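Local coordinates for protein molybdopterin biosynthesis enzyme, MoaB (Thermus thermophilus, PDB 3MCH) that probably binds molybdopterin or its precursor during molybdenum cofactor biosynthesis, as a trimeric alpha/beta protein of the MogA/MoaB family, at residues Gly5-Ser10 / Glu41-Glu46; Ile66-Gly71 / Ile125-Gly130; Asp89-Gly94 / Arg114-Val119; Thr72-Arg77 / Ala110-Gly115. One frame throughout, in Å; residues are numbered along the deposited sequence.

Interactions 1, 2 and 3 lie along one mixed sheet, whose strands run in the order 35-43, 2-9, 65-69, 123-128, 117-120 and 90-91. Interaction 1 joins the first two strands, interaction 2 the central pair, and interaction 3 the last two; the centres of 1 and 3 are about 18 Å apart. Interaction 1 closes first along the chain, whereas 3 and 4 both fall between the two segments of interaction 2. Interaction 4 ties together loops beyond the strands and shares Arg114 and Gly115 with interaction 3. A Glu46-Arg77 salt bridge connects interactions 1 and 4, while 3 and 4 also reach neighbouring subunits, so the loops at the strand ends are tied to both sheet and trimer.

Interaction 1: residues Gly5-Ser10 / Glu41-Glu46; sequences GILTVS and ELVPDE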
# COMPACT_ATOMS: atom_id res chain seq x y z
N GLY B 5 -15.57 -17.16 -8.46
CA GLY B 5 -16.89 -16.59 -8.31
C GLY B 5 -16.78 -15.13 -8.71
O GLY B 5 -15.83 -14.45 -8.33
N ILE B 6 -17.73 -14.64 -9.50
CA ILE B 6 -17.72 -13.24 -9.92
C ILE B 6 -18.92 -12.56 -9.27
O ILE B 6 -20.06 -12.96 -9.48
CB ILE B 6 -17.83 -13.13 -11.47
CG1 ILE B 6 -16.62 -13.81 -12.12
CG2 ILE B 6 -17.89 -11.66 -11.90
CD1 ILE B 6 -15.21 -13.29 -11.73
N LEU B 7 -18.65 -11.55 -8.45
CA LEU B 7 -19.70 -10.82 -7.75
C LEU B 7 -19.80 -9.38 -8.22
O LEU B 7 -18.90 -8.58 -7.98
CB LEU B 7 -19.44 -10.84 -6.24
CG LEU B 7 -20.49 -10.13 -5.37
CD1 LEU B 7 -21.84 -10.81 -5.55
CD2 LEU B 7 -20.06 -10.18 -3.92
N THR B 8 -20.90 -9.05 -8.89
CA THR B 8 -21.10 -7.69 -9.38
C THR B 8 -21.87 -6.88 -8.35
O THR B 8 -23.05 -7.13 -8.08
CB THR B 8 -21.85 -7.70 -10.73
OG1 THR B 8 -21.03 -8.33 -11.72
CG2 THR B 8 -22.16 -6.27 -11.19
N VAL B 9 -21.18 -5.90 -7.77
CA VAL B 9 -21.75 -5.04 -6.74
C VAL B 9 -22.29 -3.70 -7.21
O VAL B 9 -21.53 -2.83 -7.64
CB VAL B 9 -20.68 -4.68 -5.67
CG1 VAL B 9 -21.31 -3.85 -4.56
CG2 VAL B 9 -20.06 -5.95 -5.11
N SER B 10 -23.62 -3.54 -7.13
CA SER B 10 -24.29 -2.30 -7.52
C SER B 10 -25.78 -2.44 -7.21
O SER B 10 -26.32 -3.55 -7.19
CB SER B 10 -23.97 -2.00 -8.98
OG SER B 10 -24.79 -0.93 -9.44
N GLU B 41 -23.10 -13.78 -9.24
CA GLU B 41 -24.24 -13.17 -8.59
C GLU B 41 -24.16 -11.65 -8.63
O GLU B 41 -23.07 -11.07 -8.78
CB GLU B 41 -24.34 -13.62 -7.12
CG GLU B 41 -24.96 -15.00 -6.89
CD GLU B 41 -25.03 -15.38 -5.40
OE1 GLU B 41 -25.51 -14.54 -4.60
OE2 GLU B 41 -24.63 -16.50 -5.04
N LEU B 42 -25.32 -11.01 -8.53
CA LEU B 42 -25.42 -9.56 -8.49
C LEU B 42 -25.79 -9.29 -7.04
O LEU B 42 -26.55 -10.05 -6.44
CB LEU B 42 -26.56 -9.06 -9.38
CG LEU B 42 -26.45 -9.21 -10.89
CD1 LEU B 42 -27.83 -9.03 -11.52
CD2 LEU B 42 -25.48 -8.19 -11.44
N VAL B 43 -25.25 -8.22 -6.47
CA VAL B 43 -25.57 -7.89 -5.09
C VAL B 43 -25.68 -6.37 -4.96
O VAL B 43 -24.97 -5.63 -5.64
CB VAL B 43 -24.48 -8.42 -4.12
CG1 VAL B 43 -23.19 -7.61 -4.28
CG2 VAL B 43 -24.98 -8.37 -2.69
N PRO B 44 -26.61 -5.89 -4.12
CA PRO B 44 -26.80 -4.45 -3.93
C PRO B 44 -25.59 -3.79 -3.26
O PRO B 44 -24.70 -4.48 -2.76
CB PRO B 44 -28.04 -4.37 -3.04
CG PRO B 44 -28.77 -5.65 -3.34
CD PRO B 44 -27.65 -6.65 -3.41
N ASP B 45 -25.56 -2.46 -3.26
CA ASP B 45 -24.49 -1.71 -2.63
C ASP B 45 -24.86 -1.66 -1.16
O ASP B 45 -25.10 -0.59 -0.60
CB ASP B 45 -24.44 -0.27 -3.16
CG ASP B 45 -23.68 -0.15 -4.45
OD1 ASP B 45 -22.48 -0.50 -4.46
OD2 ASP B 45 -24.27 0.28 -5.46
N GLU B 46 -24.94 -2.83 -0.53
CA GLU B 46 -25.29 -2.90 0.88
C GLU B 46 -24.26 -3.81 1.52
O GLU B 46 -24.28 -5.02 1.32
CB GLU B 46 -26.70 -3.44 1.16
CG GLU B 46 -27.82 -2.48 0.82
CD GLU B 46 -27.78 -1.22 1.67
OE1 GLU B 46 -27.70 -1.35 2.92
OE2 GLU B 46 -27.85 -0.11 1.10
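Leu7 and Val43 pack on one face of two parallel strands, with Val9 beside them, whereas Thr8 and Leu42 meet on the other. From CB, the Leu7 side chain extends with CG anti to the backbone N (chi1 -179°), which carries it over toward the neighbouring strand. Its CG comes 3.9 Å from Val43 CG1. Of the two branches, CD1 does more: it lies 3.7 Å from Val43 CG1 and reaches 3.5 Å from the carbonyl oxygen Glu41 O, while CD2 stands 4.1 Å from Val43 CG1. The same Val43 methyl, set between N and carbonyl carbon (chi1 71°), also touches Val9 CG2 at 3.6 Å, so this one methyl meets both Leu7 and Val9, which suits a beta-branched residue. Helix 47-60 covers this face, with Trp57 against Leu7 and Ile50 against Val9; Trp57 also binds Glu41 OE2.

Four backbone hydrogen bonds alternate between the strands, from Glu41 N to Ile6 O through to Ser10 N to Val43 O. This is the pairing of a beta-alpha-beta unit, strand 2-9, helix 21-30 and strand 35-43. On the opposite face Thr8 CB lies 3.7 Å from Leu42 CD2, the threonine hydroxyl being held by Asp20 and Asn69.

Beyond the strands, Asp45 folds back in an inverse gamma turn. Its OD2 comes 3.3 Å from Ser10 CA, and OD1 sits 3.5 Å from Val9 CG1. An alanine here would probably open a gap beside Val9 CG1 and Ser10 CA and cost the hydrogen bond that OD2 makes just outside the segments. Asp11 OD1 accepts a hydrogen bond from Asp45 N.

Interaction 2: residues Ile66-Gly71 / Ile125-Gly130; sequences ILTNGG and ILNLPG
Thr68 and Asn127 lie side by side on adjacent parallel strands at the centre of the sheet, just before the glycines of a GGTG sequence, consistent with the motif of MogA/MoaB-type proteins. Backbone hydrogen bonds zip the strands together: Leu126 N to Ile66 O, Thr68 N to Leu126 O, Leu128 N to Thr68 O and, at the turn, Gly70 N to Leu128 O.

Apolar pairs lie on both faces. Ile66 CD1 lies 4.0 Å from Ile125 CG1 on one, and Leu67 CD2 stands 3.9 Å from Leu126 CB on the other, where helices 21-30 and 132-142 cover Leu67 and Leu128. Past the strands Gly70 CA approaches Gly130 CA to 3.4 Å, a closeness that suits two residues without side chains; the backbone angles of Gly70 would also jam a CB against the preceding carbonyl.

The polar side chains form a buried hydrogen-bond network. Asn127 OD1 takes the N-H of Val116, and ND2 also binds Thr84. The Thr68 hydroxyl, between N and carbonyl carbon (chi1 70°), accepts a 2.9 Å bond from Asn127 ND2, tilted 27° from the amide plane. Thr68 OG1 then donates to a water at 2.7 Å, which donates hydrogen bonds to Gly70 O and, at 2.8 Å, to Leu128 O.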
# COMPACT_ATOMS: atom_id res chain seq x y z
N ILE B 66 -12.44 -15.11 -5.53
CA ILE B 66 -13.65 -14.32 -5.63
C ILE B 66 -13.26 -12.97 -6.20
O ILE B 66 -12.43 -12.26 -5.63
CB ILE B 66 -14.34 -14.09 -4.27
CG1 ILE B 66 -14.84 -15.41 -3.70
CG2 ILE B 66 -15.50 -13.09 -4.44
CD1 ILE B 66 -15.23 -15.37 -2.23
N LEU B 67 -13.83 -12.65 -7.36
CA LEU B 67 -13.58 -11.39 -8.01
C LEU B 67 -14.84 -10.55 -7.91
O LEU B 67 -15.84 -10.84 -8.58
CB LEU B 67 -13.21 -11.60 -9.49
CG LEU B 67 -11.95 -12.42 -9.76
CD1 LEU B 67 -11.80 -12.68 -11.26
CD2 LEU B 67 -10.72 -11.67 -9.23
N THR B 68 -14.82 -9.53 -7.06
CA THR B 68 -15.97 -8.65 -6.95
C THR B 68 -15.63 -7.53 -7.93
O THR B 68 -14.46 -7.32 -8.25
CB THR B 68 -16.15 -8.02 -5.54
OG1 THR B 68 -15.10 -7.07 -5.29
CG2 THR B 68 -16.13 -9.10 -4.46
N ASN B 69 -16.64 -6.82 -8.41
CA ASN B 69 -16.39 -5.70 -9.30
C ASN B 69 -17.38 -4.61 -8.94
O ASN B 69 -18.56 -4.89 -8.70
CB ASN B 69 -16.50 -6.11 -10.78
CG ASN B 69 -17.92 -6.42 -11.21
OD1 ASN B 69 -18.73 -5.53 -11.42
ND2 ASN B 69 -18.23 -7.71 -11.33
N GLY B 70 -16.89 -3.37 -8.87
CA GLY B 70 -17.73 -2.23 -8.53
C GLY B 70 -17.72 -1.82 -7.06
O GLY B 70 -17.35 -2.61 -6.19
N GLY B 71 -18.14 -0.59 -6.80
CA GLY B 71 -18.20 -0.08 -5.44
C GLY B 71 -16.87 0.22 -4.79
O GLY B 71 -16.76 0.24 -3.56
N ILE B 125 -9.62 -13.08 -2.38
CA ILE B 125 -10.65 -12.14 -2.78
C ILE B 125 -10.03 -10.84 -3.28
O ILE B 125 -9.21 -10.23 -2.60
CB ILE B 125 -11.60 -11.81 -1.59
CG1 ILE B 125 -12.14 -13.11 -0.99
CG2 ILE B 125 -12.74 -10.91 -2.04
CD1 ILE B 125 -11.23 -13.75 0.02
N LEU B 126 -10.43 -10.43 -4.49
CA LEU B 126 -9.94 -9.19 -5.08
C LEU B 126 -11.12 -8.29 -5.45
O LEU B 126 -12.11 -8.76 -6.01
CB LEU B 126 -9.14 -9.47 -6.36
CG LEU B 126 -7.66 -9.86 -6.26
CD1 LEU B 126 -7.49 -11.15 -5.49
CD2 LEU B 126 -7.10 -9.99 -7.66
N ASN B 127 -11.00 -7.00 -5.12
CA ASN B 127 -12.03 -6.00 -5.45
C ASN B 127 -11.61 -5.30 -6.74
O ASN B 127 -10.72 -4.44 -6.71
CB ASN B 127 -12.12 -4.90 -4.38
CG ASN B 127 -12.63 -5.38 -3.04
OD1 ASN B 127 -12.35 -4.76 -2.02
ND2 ASN B 127 -13.40 -6.47 -3.04
N LEU B 128 -12.25 -5.63 -7.85
CA LEU B 128 -11.96 -4.99 -9.13
C LEU B 128 -12.89 -3.78 -9.32
O LEU B 128 -13.97 -3.72 -8.72
CB LEU B 128 -12.22 -5.96 -10.29
CG LEU B 128 -11.39 -7.24 -10.40
CD1 LEU B 128 -12.05 -8.18 -11.40
CD2 LEU B 128 -9.98 -6.89 -10.84
N PRO B 129 -12.48 -2.80 -10.14
CA PRO B 129 -13.32 -1.62 -10.38
C PRO B 129 -14.61 -2.07 -11.07
O PRO B 129 -14.70 -3.21 -11.53
CB PRO B 129 -12.45 -0.77 -11.30
CG PRO B 129 -11.07 -1.12 -10.86
CD PRO B 129 -11.15 -2.62 -10.73
N GLY B 130 -15.59 -1.18 -11.15
CA GLY B 130 -16.88 -1.53 -11.74
C GLY B 130 -17.12 -1.43 -13.23
O GLY B 130 -18.08 -2.01 -13.73
O HOH W 1 -15.20 -4.61 -6.35
O HOH W 2 -19.74 -3.55 -12.89

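Interaction 3: residues Asp89-Gly94 / Arg114-Val119; sequences DREVPG and RGVAGV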
# COMPACT_ATOMS: atom_id res chain seq x y z
N ASP B 89 -8.92 -12.35 6.61
CA ASP B 89 -8.07 -12.79 7.71
C ASP B 89 -6.76 -12.03 7.59
O ASP B 89 -6.09 -11.75 8.59
CB ASP B 89 -7.79 -14.29 7.65
CG ASP B 89 -9.05 -15.13 7.81
OD1 ASP B 89 -9.96 -14.71 8.55
OD2 ASP B 89 -9.10 -16.22 7.21
N ARG B 90 -6.39 -11.71 6.36
CA ARG B 90 -5.17 -10.97 6.07
C ARG B 90 -5.26 -10.37 4.67
O ARG B 90 -6.01 -10.86 3.83
CB ARG B 90 -3.94 -11.88 6.17
CG ARG B 90 -3.92 -13.07 5.23
CD ARG B 90 -2.71 -13.95 5.49
NE ARG B 90 -2.65 -15.13 4.62
CZ ARG B 90 -3.49 -16.16 4.69
NH1 ARG B 90 -4.46 -16.17 5.60
NH2 ARG B 90 -3.35 -17.19 3.86
N GLU B 91 -4.52 -9.30 4.43
CA GLU B 91 -4.56 -8.65 3.13
C GLU B 91 -3.32 -8.91 2.28
O GLU B 91 -2.28 -9.34 2.78
CB GLU B 91 -4.75 -7.14 3.30
CG GLU B 91 -6.15 -6.78 3.76
CD GLU B 91 -6.35 -5.29 3.91
OE1 GLU B 91 -5.93 -4.54 3.00
OE2 GLU B 91 -6.95 -4.87 4.92
N VAL B 92 -3.46 -8.67 0.98
CA VAL B 92 -2.35 -8.84 0.04
C VAL B 92 -2.26 -7.52 -0.71
O VAL B 92 -2.68 -7.40 -1.86
CB VAL B 92 -2.63 -9.99 -0.97
CG1 VAL B 92 -1.40 -10.22 -1.85
CG2 VAL B 92 -2.98 -11.27 -0.22
N PRO B 93 -1.69 -6.49 -0.05
CA PRO B 93 -1.55 -5.17 -0.65
C PRO B 93 -0.95 -5.15 -2.04
O PRO B 93 -1.33 -4.31 -2.86
CB PRO B 93 -0.71 -4.41 0.38
CG PRO B 93 0.07 -5.48 1.07
CD PRO B 93 -0.96 -6.57 1.23
N GLY B 94 -0.01 -6.05 -2.30
CA GLY B 94 0.63 -6.09 -3.61
C GLY B 94 -0.36 -6.27 -4.74
O GLY B 94 -0.16 -5.74 -5.84
N ARG B 114 -10.20 2.01 -4.53
CA ARG B 114 -9.89 1.69 -3.15
C ARG B 114 -10.04 0.19 -2.93
O ARG B 114 -10.03 -0.28 -1.79
CB ARG B 114 -10.84 2.45 -2.21
CG ARG B 114 -10.85 3.96 -2.43
CD ARG B 114 -11.79 4.65 -1.45
NE ARG B 114 -11.42 4.34 -0.07
CZ ARG B 114 -12.02 3.43 0.69
NH1 ARG B 114 -13.03 2.71 0.21
NH2 ARG B 114 -11.60 3.21 1.93
N GLY B 115 -10.18 -0.56 -4.01
CA GLY B 115 -10.35 -1.99 -3.88
C GLY B 115 -9.21 -2.65 -3.12
O GLY B 115 -8.05 -2.26 -3.28
N VAL B 116 -9.55 -3.62 -2.28
CA VAL B 116 -8.53 -4.34 -1.52
C VAL B 116 -8.39 -5.75 -2.06
O VAL B 116 -9.13 -6.17 -2.96
CB VAL B 116 -8.88 -4.42 -0.00
CG1 VAL B 116 -9.03 -3.02 0.58
CG2 VAL B 116 -10.16 -5.21 0.21
N ALA B 117 -7.41 -6.48 -1.53
CA ALA B 117 -7.17 -7.86 -1.91
C ALA B 117 -6.77 -8.58 -0.63
O ALA B 117 -6.03 -8.02 0.19
CB ALA B 117 -6.04 -7.95 -2.94
N GLY B 118 -7.26 -9.79 -0.45
CA GLY B 118 -6.90 -10.52 0.74
C GLY B 118 -7.37 -11.95 0.73
O GLY B 118 -7.92 -12.45 -0.25
N VAL B 119 -7.15 -12.63 1.86
CA VAL B 119 -7.54 -14.02 1.99
C VAL B 119 -8.47 -14.23 3.17
O VAL B 119 -8.32 -13.60 4.22
CB VAL B 119 -6.29 -14.91 2.21
CG1 VAL B 119 -6.69 -16.36 2.48
CG2 VAL B 119 -5.37 -14.82 0.99
O HOH W 3 -5.37 -4.91 0.10
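Arg90 places CG between its backbone N and carbonyl carbon (chi1 60°), then runs extended to NE, which lays its guanidinium alongside Val119. Val119 CB sits over the centre of one guanidinium face, and Val119 CG1 comes 3.7 Å from Arg90 NH2. A branched aliphatic residue suits the place, giving the flat cation a broad apolar surface. NH2 also makes a weak hydrogen bond to Leu74 O of a second subunit.

The backbones pair as antiparallel strands. Val119 N donates to Arg90 O at 2.9 Å, while Val119 O accepts the N-H of Asp89 at 2.8 Å and, weakly, that of Arg90. Farther along, Val92 N reaches Ala117 O at 2.8 Å with a nearly straight N-H (170°), although it comes from above the carbonyl plane, 44° out of it. Gly118 faces Glu91 across a non-hydrogen-bonded pair whose CA atoms are 3.8 Å apart; a side chain on it would collide with Arg90 O.

Glu91 OE1 accepts a hydrogen bond from a water, which in turn accepts one from Ala117 N, each at 3.0 Å, whereas OE2 pairs with Arg85. At the turn Val92, the N-cap of helix 93-99, packs its CG2 near Val119 CG2. With Asp89 and Arg90 both set against Val119, the pairing is a classic beta bulge between strands 90-91 and 117-120, at the edge of the sheet within this chain.

Interaction 4: residues Thr72-Arg77 / Ala110-Gly115; sequences TGLAPR and AALSRG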
# COMPACT_ATOMS: atom_id res chain seq x y z
N THR B 72 -15.85 0.48 -5.60
CA THR B 72 -14.51 0.77 -5.08
C THR B 72 -14.10 2.22 -5.32
O THR B 72 -12.96 2.59 -5.03
CB THR B 72 -13.44 -0.13 -5.75
OG1 THR B 72 -13.34 0.20 -7.14
CG2 THR B 72 -13.82 -1.60 -5.60
N GLY B 73 -15.02 3.02 -5.83
CA GLY B 73 -14.72 4.42 -6.10
C GLY B 73 -14.69 5.32 -4.89
O GLY B 73 -14.76 4.86 -3.75
N LEU B 74 -14.59 6.62 -5.13
CA LEU B 74 -14.54 7.62 -4.07
C LEU B 74 -15.92 8.07 -3.60
O LEU B 74 -16.04 8.84 -2.65
CB LEU B 74 -13.72 8.82 -4.52
CG LEU B 74 -12.19 8.73 -4.38
CD1 LEU B 74 -11.70 7.35 -4.78
CD2 LEU B 74 -11.54 9.81 -5.23
N ALA B 75 -16.96 7.60 -4.28
CA ALA B 75 -18.33 7.96 -3.91
C ALA B 75 -18.69 7.38 -2.55
O ALA B 75 -18.32 6.25 -2.23
CB ALA B 75 -19.31 7.46 -4.97
N PRO B 76 -19.40 8.16 -1.72
CA PRO B 76 -19.82 7.73 -0.39
C PRO B 76 -20.60 6.41 -0.37
O PRO B 76 -20.68 5.75 0.67
CB PRO B 76 -20.66 8.90 0.10
CG PRO B 76 -19.99 10.07 -0.54
CD PRO B 76 -19.78 9.56 -1.95
N ARG B 77 -21.17 6.03 -1.51
CA ARG B 77 -21.94 4.80 -1.58
C ARG B 77 -21.05 3.58 -1.86
O ARG B 77 -21.43 2.45 -1.54
CB ARG B 77 -23.03 4.91 -2.64
CG ARG B 77 -24.05 3.78 -2.59
CD ARG B 77 -25.47 4.33 -2.44
NE ARG B 77 -26.45 3.25 -2.26
CZ ARG B 77 -26.50 2.45 -1.21
NH1 ARG B 77 -25.61 2.58 -0.23
NH2 ARG B 77 -27.42 1.50 -1.14
N ALA B 110 -7.07 4.80 -12.85
CA ALA B 110 -7.09 3.52 -12.16
C ALA B 110 -6.55 3.63 -10.73
O ALA B 110 -6.83 2.79 -9.89
CB ALA B 110 -6.29 2.48 -12.95
N ALA B 111 -5.79 4.69 -10.47
CA ALA B 111 -5.21 4.90 -9.15
C ALA B 111 -6.24 5.26 -8.08
O ALA B 111 -5.95 5.19 -6.89
CB ALA B 111 -4.14 5.98 -9.22
N LEU B 112 -7.44 5.65 -8.50
CA LEU B 112 -8.48 6.04 -7.55
C LEU B 112 -9.26 4.89 -6.93
O LEU B 112 -10.08 5.11 -6.03
CB LEU B 112 -9.44 7.03 -8.20
CG LEU B 112 -8.81 8.35 -8.66
CD1 LEU B 112 -9.88 9.25 -9.25
CD2 LEU B 112 -8.12 9.04 -7.49
N SER B 113 -9.02 3.67 -7.40
CA SER B 113 -9.73 2.52 -6.85
C SER B 113 -9.25 2.20 -5.44
O SER B 113 -8.05 2.12 -5.19
CB SER B 113 -9.51 1.29 -7.74
OG SER B 113 -10.20 0.18 -7.22
N ARG B 114 -10.20 2.01 -4.53
CA ARG B 114 -9.89 1.69 -3.15
C ARG B 114 -10.04 0.19 -2.93
O ARG B 114 -10.03 -0.28 -1.79
CB ARG B 114 -10.84 2.45 -2.21
CG ARG B 114 -10.85 3.96 -2.43
CD ARG B 114 -11.79 4.65 -1.45
NE ARG B 114 -11.42 4.34 -0.07
CZ ARG B 114 -12.02 3.43 0.69
NH1 ARG B 114 -13.03 2.71 0.21
NH2 ARG B 114 -11.60 3.21 1.93
N GLY B 115 -10.18 -0.56 -4.01
CA GLY B 115 -10.35 -1.99 -3.88
C GLY B 115 -9.21 -2.65 -3.12
O GLY B 115 -8.05 -2.26 -3.28
O HOH W 4 -14.68 2.68 -2.09
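Arg114 N donates to Thr72 O at 2.9 Å with a nearly straight N-H (166°), lying in the carbonyl plane, and so ties the two loops together backbone to backbone. Beside it, the hydroxyls Thr72 OG1 and Ser113 OG share a hydrogen bond of 3.1 Å in which either may be the donor. Ser113 carries OG anti to its backbone N (chi1 -179°), which lets the same oxygen also accept the N-H of Gly115 at 3.3 Å.

That second bond makes an ST turn just before strand 117-120, with its serine hydroxyl also bonded to Thr72, part of a GGTG sequence consistent with the motif of this family. An alanine in place of Ser113 would probably leave Thr72 OG1 and Gly115 N without these partners and set the turn free to shift. A CB on Gly115 would lie close to Thr72 CG2.

A water spans the loops a little farther out: it donates to Gly73 O at 2.7 Å and accepts from Arg114 NH1 at 2.8 Å, entering at the edge of the guanidinium. Glu82 also pairs with NH1, while NE reaches Glu91 O of a neighbouring subunit, so the side chain links Gly73, through the water, with helix 80-85 and the subunit interface.

Apolar packing completes the contact. Leu74 and Leu112 cross at about a right angle, with Leu74 CD1 4.1 Å from Leu112 CB. Ala149 and His148 of the same neighbouring subunit pack against Leu74 and Leu112 respectively.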